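Local coordinates for PpiC-type peptidyl-prolyl cis-trans isomerase (Novosphingobium aromaticivorans, PDB 3GPK), which probably catalyses the cis-trans isomerisation of peptidyl-prolyl bonds, this chain being the parvulin-type (PpiC) rotamase domain of a longer periplasmic chaperone, at residues A27-I32 and A86-I91. Sequence-based numbering, arbitrary orientation.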
ATOM      1  N   ALA A  27     -12.063  -1.815  10.352  1.00 10.15           N
ATOM      2  CA  ALA A  27     -11.613  -2.255  11.665  1.00  8.28           C
ATOM      3  C   ALA A  27     -10.587  -3.366  11.509  1.00  7.99           C
ATOM      4  O   ALA A  27      -9.583  -3.392  12.218  1.00  9.87           O
ATOM      5  CB  ALA A  27     -12.799  -2.754  12.486  1.00  8.50           C
ATOM      6  N   ASN A  28     -10.848  -4.284  10.583  1.00  8.67           N
ATOM      7  CA  ASN A  28      -9.938  -5.395  10.347  1.00  8.14           C
ATOM      8  C   ASN A  28      -8.612  -4.863   9.833  1.00  8.58           C
ATOM      9  O   ASN A  28      -7.552  -5.311  10.261  1.00  9.52           O
ATOM     10  CB  ASN A  28     -10.515  -6.381   9.319  1.00 10.28           C
ATOM     11  CG  ASN A  28     -11.851  -6.967   9.745  1.00 11.38           C
ATOM     12  OD1 ASN A  28     -12.190  -6.984  10.925  1.00 15.38           O
ATOM     13  ND2 ASN A  28     -12.609  -7.472   8.775  1.00 13.16           N
ATOM     14  N   ALA A  29      -8.680  -3.907   8.911  1.00  8.44           N
ATOM     15  CA  ALA A  29      -7.479  -3.309   8.332  1.00  8.21           C
ATOM     16  C   ALA A  29      -6.666  -2.553   9.378  1.00  8.57           C
ATOM     17  O   ALA A  29      -5.440  -2.626   9.389  1.00  9.26           O
ATOM     18  CB  ALA A  29      -7.861  -2.371   7.187  1.00  9.00           C
ATOM     19  N   GLU A  30      -7.347  -1.824  10.259  1.00  9.50           N
ATOM     20  CA  GLU A  30      -6.641  -1.068  11.288  1.00  8.96           C
ATOM     21  C   GLU A  30      -5.883  -2.001  12.225  1.00 10.08           C
ATOM     22  O   GLU A  30      -4.788  -1.678  12.666  1.00  9.13           O
ATOM     23  CB  GLU A  30      -7.621  -0.193  12.083  1.00 11.28           C
ATOM     24  CG  GLU A  30      -7.017   0.522  13.296  1.00 16.32           C
ATOM     25  CD  GLU A  30      -5.866   1.449  12.950  1.00 18.80           C
ATOM     26  OE1 GLU A  30      -5.788   1.917  11.790  1.00 18.35           O
ATOM     27  OE2 GLU A  30      -5.040   1.731  13.849  1.00 18.93           O
ATOM     28  N   LYS A  31      -6.462  -3.154  12.541  1.00  9.80           N
ATOM     29  CA  LYS A  31      -5.768  -4.096  13.415  1.00 11.10           C
ATOM     30  C   LYS A  31      -4.489  -4.583  12.731  1.00 11.24           C
ATOM     31  O   LYS A  31      -3.474  -4.817  13.388  1.00 10.24           O
ATOM     32  CB  LYS A  31      -6.678  -5.282  13.759  1.00 12.53           C
ATOM     33  CG  LYS A  31      -7.785  -4.947  14.761  1.00 17.34           C
ATOM     34  CD  LYS A  31      -7.206  -4.473  16.089  1.00 21.96           C
ATOM     35  CE  LYS A  31      -8.278  -4.372  17.165  1.00 26.31           C
ATOM     36  NZ  LYS A  31      -7.711  -3.958  18.483  1.00 29.04           N
ATOM     37  N   ILE A  32      -4.539  -4.734  11.411  1.00  9.33           N
ATOM     38  CA  ILE A  32      -3.371  -5.178  10.662  1.00  8.31           C
ATOM     39  C   ILE A  32      -2.311  -4.079  10.691  1.00  7.86           C
ATOM     40  O   ILE A  32      -1.133  -4.347  10.907  1.00  7.36           O
ATOM     41  CB  ILE A  32      -3.752  -5.531   9.205  1.00  8.99           C
ATOM     42  CG1 ILE A  32      -4.634  -6.786   9.204  1.00  9.44           C
ATOM     43  CG2 ILE A  32      -2.490  -5.765   8.360  1.00  8.00           C
ATOM     44  CD1 ILE A  32      -5.374  -7.025   7.893  1.00 11.22           C
ATOM     45  N   ALA A  86       1.114   3.499   5.615  1.00  9.92           N
ATOM     46  CA  ALA A  86       0.020   4.459   5.534  1.00 11.60           C
ATOM     47  C   ALA A  86      -1.302   3.716   5.410  1.00 10.87           C
ATOM     48  O   ALA A  86      -1.360   2.637   4.836  1.00 11.86           O
ATOM     49  CB  ALA A  86       0.213   5.384   4.333  1.00 11.92           C
ATOM     50  N   GLY A  87      -2.363   4.290   5.962  1.00 11.16           N
ATOM     51  CA  GLY A  87      -3.652   3.644   5.865  1.00 11.85           C
ATOM     52  C   GLY A  87      -4.213   3.188   7.195  1.00 11.64           C
ATOM     53  O   GLY A  87      -3.643   3.477   8.253  1.00 13.21           O
ATOM     54  N   PRO A  88      -5.332   2.453   7.170  1.00 12.46           N
ATOM     55  CA  PRO A  88      -6.013   2.086   5.922  1.00 11.08           C
ATOM     56  C   PRO A  88      -6.594   3.272   5.162  1.00 11.55           C
ATOM     57  O   PRO A  88      -7.122   4.216   5.756  1.00 12.60           O
ATOM     58  CB  PRO A  88      -7.087   1.098   6.381  1.00 12.81           C
ATOM     59  CG  PRO A  88      -7.303   1.433   7.803  1.00 18.42           C
ATOM     60  CD  PRO A  88      -5.969   1.819   8.335  1.00 15.01           C
ATOM     61  N   VAL A  89      -6.475   3.215   3.840  1.00 10.30           N
ATOM     62  CA  VAL A  89      -6.985   4.265   2.971  1.00 10.07           C
ATOM     63  C   VAL A  89      -8.180   3.723   2.202  1.00 10.23           C
ATOM     64  O   VAL A  89      -8.071   2.699   1.524  1.00 10.43           O
ATOM     65  CB  VAL A  89      -5.919   4.712   1.945  1.00 10.00           C
ATOM     66  CG1 VAL A  89      -6.483   5.798   1.041  1.00 12.19           C
ATOM     67  CG2 VAL A  89      -4.676   5.213   2.662  1.00 12.62           C
ATOM     68  N   GLU A  90      -9.320   4.404   2.297  1.00 10.06           N
ATOM     69  CA  GLU A  90     -10.501   3.948   1.577  1.00 11.18           C
ATOM     70  C   GLU A  90     -10.390   4.188   0.079  1.00 12.30           C
ATOM     71  O   GLU A  90      -9.917   5.236  -0.353  1.00 12.97           O
ATOM     72  CB  GLU A  90     -11.772   4.656   2.076  1.00 13.65           C
ATOM     73  CG  GLU A  90     -13.011   4.230   1.296  1.00 14.59           C
ATOM     74  CD  GLU A  90     -14.298   4.893   1.759  1.00 17.47           C
ATOM     75  OE1 GLU A  90     -14.234   5.896   2.500  1.00 21.45           O
ATOM     76  OE2 GLU A  90     -15.379   4.409   1.365  1.00 17.14           O
ATOM     77  N   ILE A  91     -10.808   3.199  -0.703  1.00 12.57           N
ATOM     78  CA  ILE A  91     -10.845   3.320  -2.156  1.00 13.21           C
ATOM     79  C   ILE A  91     -12.212   2.774  -2.537  1.00 14.32           C
ATOM     80  O   ILE A  91     -12.915   2.234  -1.691  1.00 14.58           O
ATOM     81  CB  ILE A  91      -9.718   2.529  -2.869  1.00 12.91           C
ATOM     82  CG1 ILE A  91      -9.770   1.047  -2.493  1.00 12.23           C
ATOM     83  CG2 ILE A  91      -8.372   3.151  -2.527  1.00 14.33           C
ATOM     84  CD1 ILE A  91      -8.764   0.211  -3.249  1.00 13.43           C
TER
HETATM   85  O   HOH W   1      -4.186   3.800  10.998  1.00 26.95           O
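In the parvulin-type (PpiC) domain, helix 22-37 packs against the four-stranded antiparallel sheet, and here it meets the edge strand 85-91 through Ala29, Glu30 and Pro88. The short segments run nearly antiparallel, at 167°, and their axes approach to 8.1 Å. Pro88 follows a cis peptide bond, and its CB is directed toward the helix. Ala29 CB lies 3.6 Å from Pro88 CB, with Pro88 CG only slightly farther off, so one methyl rests against the CB-CG side of the ring. The CD corner is met by Glu30, whose side chain crosses the proline at about a right angle. With CG anti to the backbone N (chi1 173°) and a bend at chi2 (59°), the Glu30 chain brings OE1 to 3.5 Å from Pro88 CD. The polar link between the segments runs through a water, which donates to Glu30 OE1 at 2.6 Å and to Gly87 O at 2.8 Å, linking the carboxylate to the carbonyl of the cis Gly87-Pro88 peptide itself. Beyond the pair, Phe26 and Val33 of the same helix and Phe95 of strand 94-104 also touch Pro88, while Ala29 reaches Leu15 of the inner strand 7-16.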